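Local coordinates for O-methyltransferase (Burkholderia thailandensis, PDB 3MCZ), which probably transfers a methyl group from S-adenosylmethionine to a hydroxyl oxygen of a substrate not yet identified, working as a dimer of two identical subunits, at residues 126-131 and 303-308; 175-180 and 282-287; 35-40 and 81-86. All coordinates share one frame; numbering follows the deposited sequence.

Contact 1. Residues 126-131 and 303-308; sequences PRLGEI and FSLHMM
The backbones of Ile131 and Met308 come nearest, with their CA atoms 8.0 Å apart, a spacing at which helix 128-132 and helix 298-310 meet mostly by side chains. Met308, a selenomethionine, does most of the reaching. Its CG lies anti to the backbone N (chi1 -170°), and a bend at the selenium turns the terminal methyl between two partners: CE is 3.7 Å from CG2 of Ile131 and 3.9 Å from CD2 of Leu128, whose side chain runs across it at about a right angle. A long, unbranched, pliable chain suits this place. Ile131 CG2 also rests 3.6 Å from the carbonyl O of Met308. One turn back, Leu305 CD1 meets Leu128 CD2 at 4.3 Å, a looser touch. Helix 298-310 follows the fifth strand of the Rossmann-like methyltransferase sheet, and the contact joins it to helix 128-132, between helices 112-119 and 142-145 in the chain. The second subunit packs here too, Ile40 of that subunit on Leu305 and its Lys72 on Met308. On the far side of the short helix, the N-cap residue Arg127 grips Glu130 side-on, NE to OE2 at 2.9 Å and NH2 to the syn lone pair of OE1 at 3.0 Å.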
loop_
_atom_site.group_PDB
_atom_site.type_symbol
_atom_site.label_atom_id
_atom_site.label_comp_id
_atom_site.label_asym_id
_atom_site.label_seq_id
_atom_site.Cartn_x
_atom_site.Cartn_y
_atom_site.Cartn_z
ATOM N N PRO A 126 9.724 0.444 5.486
ATOM C CA PRO A 126 10.853 0.995 4.775
ATOM C C PRO A 126 12.198 0.687 5.439
ATOM O O PRO A 126 13.239 0.997 4.871
ATOM C CB PRO A 126 10.584 2.505 4.810
ATOM C CG PRO A 126 9.173 2.614 5.009
ATOM C CD PRO A 126 8.844 1.519 5.961
ATOM N N ARG A 127 12.174 0.062 6.616
ATOM C CA ARG A 127 13.418 -0.257 7.311
ATOM C C ARG A 127 13.804 -1.691 7.108
ATOM O O ARG A 127 14.648 -2.219 7.849
ATOM C CB ARG A 127 13.295 0.107 8.802
ATOM C CG ARG A 127 13.055 1.573 8.991
ATOM C CD ARG A 127 12.803 1.963 10.450
ATOM N NE ARG A 127 14.084 1.977 11.138
ATOM C CZ ARG A 127 14.300 2.386 12.389
ATOM N NH1 ARG A 127 13.307 2.824 13.157
ATOM N NH2 ARG A 127 15.539 2.343 12.858
ATOM N N LEU A 128 13.246 -2.319 6.063
ATOM C CA LEU A 128 13.605 -3.655 5.704
ATOM C C LEU A 128 15.084 -3.903 5.654
ATOM O O LEU A 128 15.542 -4.958 6.104
ATOM C CB LEU A 128 13.041 -4.057 4.346
ATOM C CG LEU A 128 11.784 -4.884 4.320
ATOM C CD1 LEU A 128 11.247 -4.962 2.884
ATOM C CD2 LEU A 128 12.105 -6.335 4.860
ATOM N N GLY A 129 15.824 -2.995 5.017
ATOM C CA GLY A 129 17.280 -3.136 4.862
ATOM C C GLY A 129 17.999 -3.319 6.189
ATOM O O GLY A 129 18.965 -4.059 6.272
ATOM N N GLU A 130 17.538 -2.635 7.234
ATOM C CA GLU A 130 18.147 -2.767 8.562
ATOM C C GLU A 130 17.828 -4.130 9.190
ATOM O O GLU A 130 18.680 -4.729 9.863
ATOM C CB GLU A 130 17.648 -1.671 9.525
ATOM C CG GLU A 130 18.025 -0.254 9.139
ATOM C CD GLU A 130 17.309 0.785 10.012
ATOM O OE1 GLU A 130 17.570 0.803 11.234
ATOM O OE2 GLU A 130 16.469 1.564 9.478
ATOM N N ILE A 131 16.588 -4.563 9.034
ATOM C CA ILE A 131 16.113 -5.838 9.605
ATOM C C ILE A 131 16.860 -6.993 9.008
ATOM O O ILE A 131 17.291 -7.903 9.733
ATOM C CB ILE A 131 14.572 -6.077 9.396
ATOM C CG1 ILE A 131 13.747 -4.889 9.911
ATOM C CG2 ILE A 131 14.146 -7.435 10.067
ATOM C CD1 ILE A 131 12.272 -4.963 9.519
ATOM N N PHE A 303 3.516 -13.924 4.135
ATOM C CA PHE A 303 3.340 -14.020 5.590
ATOM C C PHE A 303 4.677 -14.247 6.304
ATOM O O PHE A 303 4.916 -13.635 7.325
ATOM C CB PHE A 303 2.399 -15.153 5.947
ATOM C CG PHE A 303 2.076 -15.215 7.392
ATOM C CD1 PHE A 303 1.194 -14.287 7.942
ATOM C CD2 PHE A 303 2.616 -16.188 8.212
ATOM C CE1 PHE A 303 0.841 -14.357 9.293
ATOM C CE2 PHE A 303 2.277 -16.222 9.582
ATOM C CZ PHE A 303 1.399 -15.308 10.088
ATOM N N SER A 304 5.527 -15.128 5.761
ATOM C CA SER A 304 6.861 -15.348 6.341
ATOM C C SER A 304 7.653 -14.057 6.463
ATOM O O SER A 304 8.246 -13.771 7.513
ATOM C CB SER A 304 7.670 -16.353 5.533
ATOM O OG SER A 304 8.697 -16.894 6.338
ATOM N N LEU A 305 7.657 -13.268 5.392
ATOM C CA LEU A 305 8.317 -11.981 5.412
ATOM C C LEU A 305 7.675 -10.995 6.392
ATOM O O LEU A 305 8.378 -10.230 7.062
ATOM C CB LEU A 305 8.367 -11.396 3.980
ATOM C CG LEU A 305 9.152 -10.068 3.828
ATOM C CD1 LEU A 305 10.657 -10.299 4.133
ATOM C CD2 LEU A 305 8.954 -9.445 2.454
ATOM N N HIS A 306 6.342 -10.965 6.438
ATOM C CA HIS A 306 5.600 -10.138 7.386
ATOM C C HIS A 306 6.080 -10.426 8.820
ATOM O O HIS A 306 6.360 -9.512 9.608
ATOM C CB HIS A 306 4.117 -10.430 7.193
ATOM C CG HIS A 306 3.186 -9.448 7.831
ATOM N ND1 HIS A 306 1.843 -9.419 7.527
ATOM C CD2 HIS A 306 3.391 -8.461 8.728
ATOM C CE1 HIS A 306 1.258 -8.462 8.229
ATOM N NE2 HIS A 306 2.174 -7.875 8.979
HETATM N N MSE A 307 6.216 -11.690 9.147
HETATM C CA MSE A 307 6.603 -12.090 10.501
HETATM C C MSE A 307 8.056 -11.744 10.776
HETATM O O MSE A 307 8.361 -11.335 11.876
HETATM C CB MSE A 307 6.360 -13.591 10.723
HETATM C CG MSE A 307 4.883 -14.003 10.734
HETATM SE SE MSE A 307 3.782 -12.988 11.983
HETATM C CE MSE A 307 5.063 -12.812 13.417
HETATM N N MSE A 308 8.916 -11.846 9.762
HETATM C CA MSE A 308 10.310 -11.394 9.851
HETATM C C MSE A 308 10.377 -9.895 10.114
HETATM O O MSE A 308 11.223 -9.421 10.901
HETATM C CB MSE A 308 11.054 -11.748 8.547
HETATM C CG MSE A 308 12.552 -11.555 8.605
HETATM SE SE MSE A 308 13.283 -11.134 6.925
HETATM C CE MSE A 308 13.007 -9.374 7.072
#

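Contact 2. Residues 175-180 and 282-287; sequences GVFARA and ALLILT
Val176 and Phe177, in the loop between helix 150-172 and strand 182-186, pack against Ala282 and Leu284 of strand 281-288, and every contact between the two segments is apolar. The aliphatic pairs come first. Val176 CG1 sits 3.9 Å from Ala282 CB, where the lone methyl of alanine lets the valine come close to the strand; the CA atoms of this pair are 6.9 Å apart. The other valine branch is more distant from the strand, CG2 standing 4.4 Å from Leu284 CD2.

The aromatic contact is made by Phe177. Its CG is anti to the carbonyl carbon (chi1 -70°), which swings the ring toward the strand until CZ is 3.8 Å from Leu284 CD1. The methyl approaches the ring obliquely. Within the loop itself, Val176 CG2 lies over the centre of one ring face, 4.0 Å above its plane, a neighbouring side chain that backs the aromatic group.

Backbone bonding holds each segment separately. A type I turn from Phe177 to Ala180 is closed by Ala180 N to Phe177 O, 3.2 Å, and brings the chain round into strand 182-186. Strand 281-288 bonds instead to its sheet neighbours, Leu284 to Val252 and Leu254 on one side and Leu283 to Gly346 on the other.

Ala282 and Leu284, two residues apart, both present their side chains to the loop, as a strand does on one face; Ile345 and Val251 from the adjoining strands share that hydrophobic patch. The loop thus covers one face of the central Rossmann-like methyltransferase sheet near the start of strand 281-288. With purely apolar partners across it, the contact is held by close fit and exclusion of water, without the directional demands of polar bonds.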
loop_
_atom_site.group_PDB
_atom_site.type_symbol
_atom_site.label_atom_id
_atom_site.label_comp_id
_atom_site.label_asym_id
_atom_site.label_seq_id
_atom_site.Cartn_x
_atom_site.Cartn_y
_atom_site.Cartn_z
ATOM N N GLY A 175 -13.459 -33.138 17.423
ATOM C CA GLY A 175 -13.856 -34.302 18.208
ATOM C C GLY A 175 -12.935 -34.681 19.357
ATOM O O GLY A 175 -13.358 -35.369 20.292
ATOM N N VAL A 176 -11.701 -34.198 19.349
ATOM C CA VAL A 176 -10.768 -34.533 20.401
ATOM C C VAL A 176 -11.197 -33.954 21.751
ATOM O O VAL A 176 -10.669 -34.360 22.769
ATOM C CB VAL A 176 -9.330 -34.047 20.089
ATOM C CG1 VAL A 176 -8.807 -34.713 18.793
ATOM C CG2 VAL A 176 -9.263 -32.479 20.061
ATOM N N PHE A 177 -12.125 -32.999 21.750
ATOM C CA PHE A 177 -12.549 -32.329 22.993
ATOM C C PHE A 177 -13.664 -33.049 23.732
ATOM O O PHE A 177 -13.764 -32.891 24.931
ATOM C CB PHE A 177 -12.967 -30.875 22.728
ATOM C CG PHE A 177 -11.815 -29.983 22.363
ATOM C CD1 PHE A 177 -10.792 -29.739 23.270
ATOM C CD2 PHE A 177 -11.725 -29.418 21.097
ATOM C CE1 PHE A 177 -9.710 -28.970 22.922
ATOM C CE2 PHE A 177 -10.623 -28.607 20.752
ATOM C CZ PHE A 177 -9.627 -28.373 21.663
ATOM N N ALA A 178 -14.450 -33.881 23.031
ATOM C CA ALA A 178 -15.713 -34.428 23.561
ATOM C C ALA A 178 -15.469 -35.306 24.799
ATOM O O ALA A 178 -16.231 -35.239 25.741
ATOM C CB ALA A 178 -16.455 -35.255 22.474
ATOM N N ARG A 179 -14.383 -36.091 24.797
ATOM C CA ARG A 179 -14.068 -36.990 25.910
ATOM C C ARG A 179 -12.830 -36.536 26.707
ATOM O O ARG A 179 -12.329 -37.269 27.567
ATOM C CB ARG A 179 -13.850 -38.419 25.401
ATOM C CG ARG A 179 -15.014 -39.075 24.636
ATOM C CD ARG A 179 -16.099 -39.592 25.531
ATOM N NE ARG A 179 -17.146 -40.337 24.800
ATOM C CZ ARG A 179 -18.376 -40.584 25.273
ATOM N NH1 ARG A 179 -18.739 -40.155 26.491
ATOM N NH2 ARG A 179 -19.262 -41.264 24.535
ATOM N N ALA A 180 -12.327 -35.351 26.382
ATOM C CA ALA A 180 -11.194 -34.751 27.063
ATOM C C ALA A 180 -11.708 -34.118 28.390
ATOM O O ALA A 180 -12.920 -33.883 28.568
ATOM C CB ALA A 180 -10.573 -33.706 26.190
ATOM N N ALA A 282 -4.231 -35.331 22.375
ATOM C CA ALA A 282 -3.880 -34.713 21.093
ATOM C C ALA A 282 -3.122 -33.418 21.286
ATOM O O ALA A 282 -3.395 -32.641 22.210
ATOM C CB ALA A 282 -5.154 -34.444 20.242
ATOM N N LEU A 283 -2.192 -33.195 20.373
ATOM C CA LEU A 283 -1.522 -31.923 20.201
ATOM C C LEU A 283 -2.118 -31.247 18.952
ATOM O O LEU A 283 -2.172 -31.867 17.857
ATOM C CB LEU A 283 -0.016 -32.166 19.972
ATOM C CG LEU A 283 0.809 -30.910 19.631
ATOM C CD1 LEU A 283 0.693 -29.822 20.724
ATOM C CD2 LEU A 283 2.286 -31.231 19.351
ATOM N N LEU A 284 -2.574 -30.000 19.102
ATOM C CA LEU A 284 -3.145 -29.255 17.989
ATOM C C LEU A 284 -2.193 -28.145 17.619
ATOM O O LEU A 284 -1.763 -27.386 18.483
ATOM C CB LEU A 284 -4.495 -28.635 18.341
ATOM C CG LEU A 284 -5.576 -29.576 18.867
ATOM C CD1 LEU A 284 -6.894 -28.817 19.105
ATOM C CD2 LEU A 284 -5.798 -30.809 17.960
ATOM N N ILE A 285 -1.850 -28.068 16.337
ATOM C CA ILE A 285 -1.061 -26.957 15.832
ATOM C C ILE A 285 -1.765 -26.324 14.643
ATOM O O ILE A 285 -1.972 -26.954 13.637
ATOM C CB ILE A 285 0.339 -27.381 15.395
ATOM C CG1 ILE A 285 1.098 -28.101 16.538
ATOM C CG2 ILE A 285 1.120 -26.125 14.862
ATOM C CD1 ILE A 285 2.453 -28.727 16.130
ATOM N N LEU A 286 -2.130 -25.062 14.792
ATOM C CA LEU A 286 -2.730 -24.307 13.726
ATOM C C LEU A 286 -1.625 -23.454 13.110
ATOM O O LEU A 286 -0.932 -22.719 13.812
ATOM C CB LEU A 286 -3.802 -23.416 14.308
ATOM C CG LEU A 286 -4.631 -22.634 13.315
ATOM C CD1 LEU A 286 -5.425 -23.576 12.396
ATOM C CD2 LEU A 286 -5.572 -21.715 14.127
ATOM N N THR A 287 -1.467 -23.550 11.804
ATOM C CA THR A 287 -0.380 -22.886 11.135
ATOM C C THR A 287 -0.796 -22.512 9.705
ATOM O O THR A 287 -1.553 -23.250 9.040
ATOM C CB THR A 287 0.886 -23.759 11.186
ATOM O OG1 THR A 287 1.980 -23.018 10.660
ATOM C CG2 THR A 287 0.732 -25.079 10.363
#

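Contact 3. Residues 35-40 and 81-86; sequences YRQSAI and AALGLL
Leu83 projects from the end of helix 70-82 toward helix 35-46 and meets Gln37 and Ile40, one helical turn apart. The closer part is the approach to the glutamine: Leu83 CD2 lies 3.6 Å from Gln37 OE1, and Leu83 CD1 is 4.0 Å from that same oxygen. This is van der Waals contact between a methyl pair and an amide oxygen. The bend of the glutamine at chi2 (-52°) turns its amide so that OE1 points out from the helix, toward the leucine. Its other end has a stronger tie, for NE2 is hydrogen-bonded to Asp302 OD1 of the second subunit, and that bond would help to fix the rotation of the amide. A flexible polar residue suits such a border, giving the aspartate an N-H while its oxygen lies against a hydrocarbon.

The apolar part is looser. Ile40 CG2 stands 4.1 Å from Leu83 CD1. This isoleucine is buried, while Gln37 and Leu83 are partly exposed at the subunit boundary, where Leu83 makes backbone hydrogen bonds to the second subunit.

Just beyond Leu83, Gly84 ends the helix in a Schellman motif, with Gly84 N bonded to Ala81 O at 2.9 Å. Its positive phi of 90° is one that a side chain would crowd against the preceding carbonyl, which calls for glycine. The turn leads into strand 86-89 of a two-stranded antiparallel hairpin, consistent with the wing of a winged-helix fold, as in related O-methyltransferases. Ile40 also packs on Leu80 of helix 70-82, while helix 35-46 faces the second subunit, where Arg36 forms a salt bridge to the same Asp302.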
loop_
_atom_site.group_PDB
_atom_site.type_symbol
_atom_site.label_atom_id
_atom_site.label_comp_id
_atom_site.label_asym_id
_atom_site.label_seq_id
_atom_site.Cartn_x
_atom_site.Cartn_y
_atom_site.Cartn_z
ATOM N N TYR A 35 0.408 1.716 -1.895
ATOM C CA TYR A 35 0.426 2.107 -0.503
ATOM C C TYR A 35 -0.487 3.317 -0.250
ATOM O O TYR A 35 -1.004 3.477 0.848
ATOM C CB TYR A 35 1.847 2.430 -0.042
ATOM C CG TYR A 35 2.436 3.649 -0.659
ATOM C CD1 TYR A 35 3.154 3.581 -1.860
ATOM C CD2 TYR A 35 2.309 4.898 -0.040
ATOM C CE1 TYR A 35 3.701 4.725 -2.435
ATOM C CE2 TYR A 35 2.837 6.039 -0.609
ATOM C CZ TYR A 35 3.521 5.951 -1.822
ATOM O OH TYR A 35 4.092 7.106 -2.377
ATOM N N ARG A 36 -0.662 4.181 -1.238
ATOM C CA ARG A 36 -1.452 5.401 -0.993
ATOM C C ARG A 36 -2.852 5.092 -0.523
ATOM O O ARG A 36 -3.369 5.777 0.342
ATOM C CB ARG A 36 -1.532 6.320 -2.234
ATOM C CG ARG A 36 -0.218 6.845 -2.738
ATOM C CD ARG A 36 -0.347 7.830 -3.971
ATOM N NE ARG A 36 -0.991 7.187 -5.101
ATOM C CZ ARG A 36 -2.278 7.322 -5.418
ATOM N NH1 ARG A 36 -2.768 6.650 -6.449
ATOM N NH2 ARG A 36 -3.086 8.092 -4.700
ATOM N N GLN A 37 -3.502 4.104 -1.128
ATOM C CA GLN A 37 -4.858 3.763 -0.732
ATOM C C GLN A 37 -4.919 3.317 0.737
ATOM O O GLN A 37 -5.865 3.659 1.459
ATOM C CB GLN A 37 -5.436 2.667 -1.637
ATOM C CG GLN A 37 -5.353 2.973 -3.115
ATOM C CD GLN A 37 -5.935 4.336 -3.458
ATOM O OE1 GLN A 37 -7.098 4.605 -3.170
ATOM N NE2 GLN A 37 -5.120 5.209 -4.047
ATOM N N SER A 38 -3.916 2.563 1.196
ATOM C CA SER A 38 -3.833 2.195 2.628
ATOM C C SER A 38 -3.874 3.418 3.490
ATOM O O SER A 38 -4.671 3.493 4.445
ATOM C CB SER A 38 -2.553 1.398 2.940
ATOM O OG SER A 38 -2.500 0.243 2.129
ATOM N N ALA A 39 -2.997 4.379 3.163
ATOM C CA ALA A 39 -2.857 5.604 3.972
ATOM C C ALA A 39 -4.164 6.387 4.062
ATOM O O ALA A 39 -4.492 6.920 5.105
ATOM C CB ALA A 39 -1.768 6.460 3.414
ATOM N N ILE A 40 -4.915 6.434 2.961
ATOM C CA ILE A 40 -6.219 7.132 2.931
ATOM C C ILE A 40 -7.200 6.489 3.937
ATOM O O ILE A 40 -7.834 7.180 4.744
ATOM C CB ILE A 40 -6.816 7.095 1.522
ATOM C CG1 ILE A 40 -5.936 7.892 0.570
ATOM C CG2 ILE A 40 -8.303 7.579 1.508
ATOM C CD1 ILE A 40 -6.258 7.611 -0.911
ATOM N N ALA A 81 -15.851 8.602 -1.546
ATOM C CA ALA A 81 -17.041 8.189 -2.271
ATOM C C ALA A 81 -16.670 7.261 -3.445
ATOM O O ALA A 81 -17.265 6.174 -3.645
ATOM C CB ALA A 81 -17.808 9.415 -2.754
ATOM N N ALA A 82 -15.657 7.666 -4.195
ATOM C CA ALA A 82 -15.150 6.880 -5.310
ATOM C C ALA A 82 -14.655 5.513 -4.876
ATOM O O ALA A 82 -14.778 4.557 -5.636
ATOM C CB ALA A 82 -14.008 7.643 -6.053
ATOM N N LEU A 83 -14.070 5.425 -3.684
ATOM C CA LEU A 83 -13.676 4.131 -3.090
ATOM C C LEU A 83 -14.841 3.212 -2.673
ATOM O O LEU A 83 -14.623 2.020 -2.426
ATOM C CB LEU A 83 -12.711 4.357 -1.911
ATOM C CG LEU A 83 -11.253 4.685 -2.248
ATOM C CD1 LEU A 83 -10.471 5.129 -1.031
ATOM C CD2 LEU A 83 -10.547 3.487 -2.912
ATOM N N GLY A 84 -16.061 3.737 -2.607
ATOM C CA GLY A 84 -17.233 2.971 -2.152
ATOM C C GLY A 84 -17.457 3.074 -0.653
ATOM O O GLY A 84 -18.214 2.281 -0.056
ATOM N N LEU A 85 -16.810 4.052 -0.025
ATOM C CA LEU A 85 -16.933 4.246 1.414
ATOM C C LEU A 85 -17.989 5.260 1.788
ATOM O O LEU A 85 -18.480 5.240 2.919
ATOM C CB LEU A 85 -15.580 4.626 2.015
ATOM C CG LEU A 85 -14.505 3.549 1.830
ATOM C CD1 LEU A 85 -13.130 3.949 2.458
ATOM C CD2 LEU A 85 -14.989 2.202 2.358
ATOM N N LEU A 86 -18.346 6.134 0.841
ATOM C CA LEU A 86 -19.386 7.122 1.023
ATOM C C LEU A 86 -20.281 7.168 -0.199
ATOM O O LEU A 86 -19.891 6.732 -1.283
ATOM C CB LEU A 86 -18.787 8.507 1.235
ATOM C CG LEU A 86 -17.922 8.723 2.479
ATOM C CD1 LEU A 86 -17.277 10.089 2.425
ATOM C CD2 LEU A 86 -18.753 8.557 3.731
#

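Following the chain from the N terminus, contact 3 comes first: residues 35-40 and 81-86 close a largely helical loop within the dimerisation domain. That loop is complete before residues 126-131 open contact 1, which closes only at 303-308 and spans most of the methyltransferase domain. Contact 2, between 175-180 and 282-287, is nested inside it and ties a loop to the central sheet. Contact 1 joins the short helix 128-132 to helix 298-310, which follows strand 281-288 in the chain, though the centres of contacts 1 and 2 are about 33 Å apart. Contacts 2 and 3 lie on opposite sides of the chain's centre, their centres about 42 Å apart. Contacts 1 and 3 both touch the second subunit.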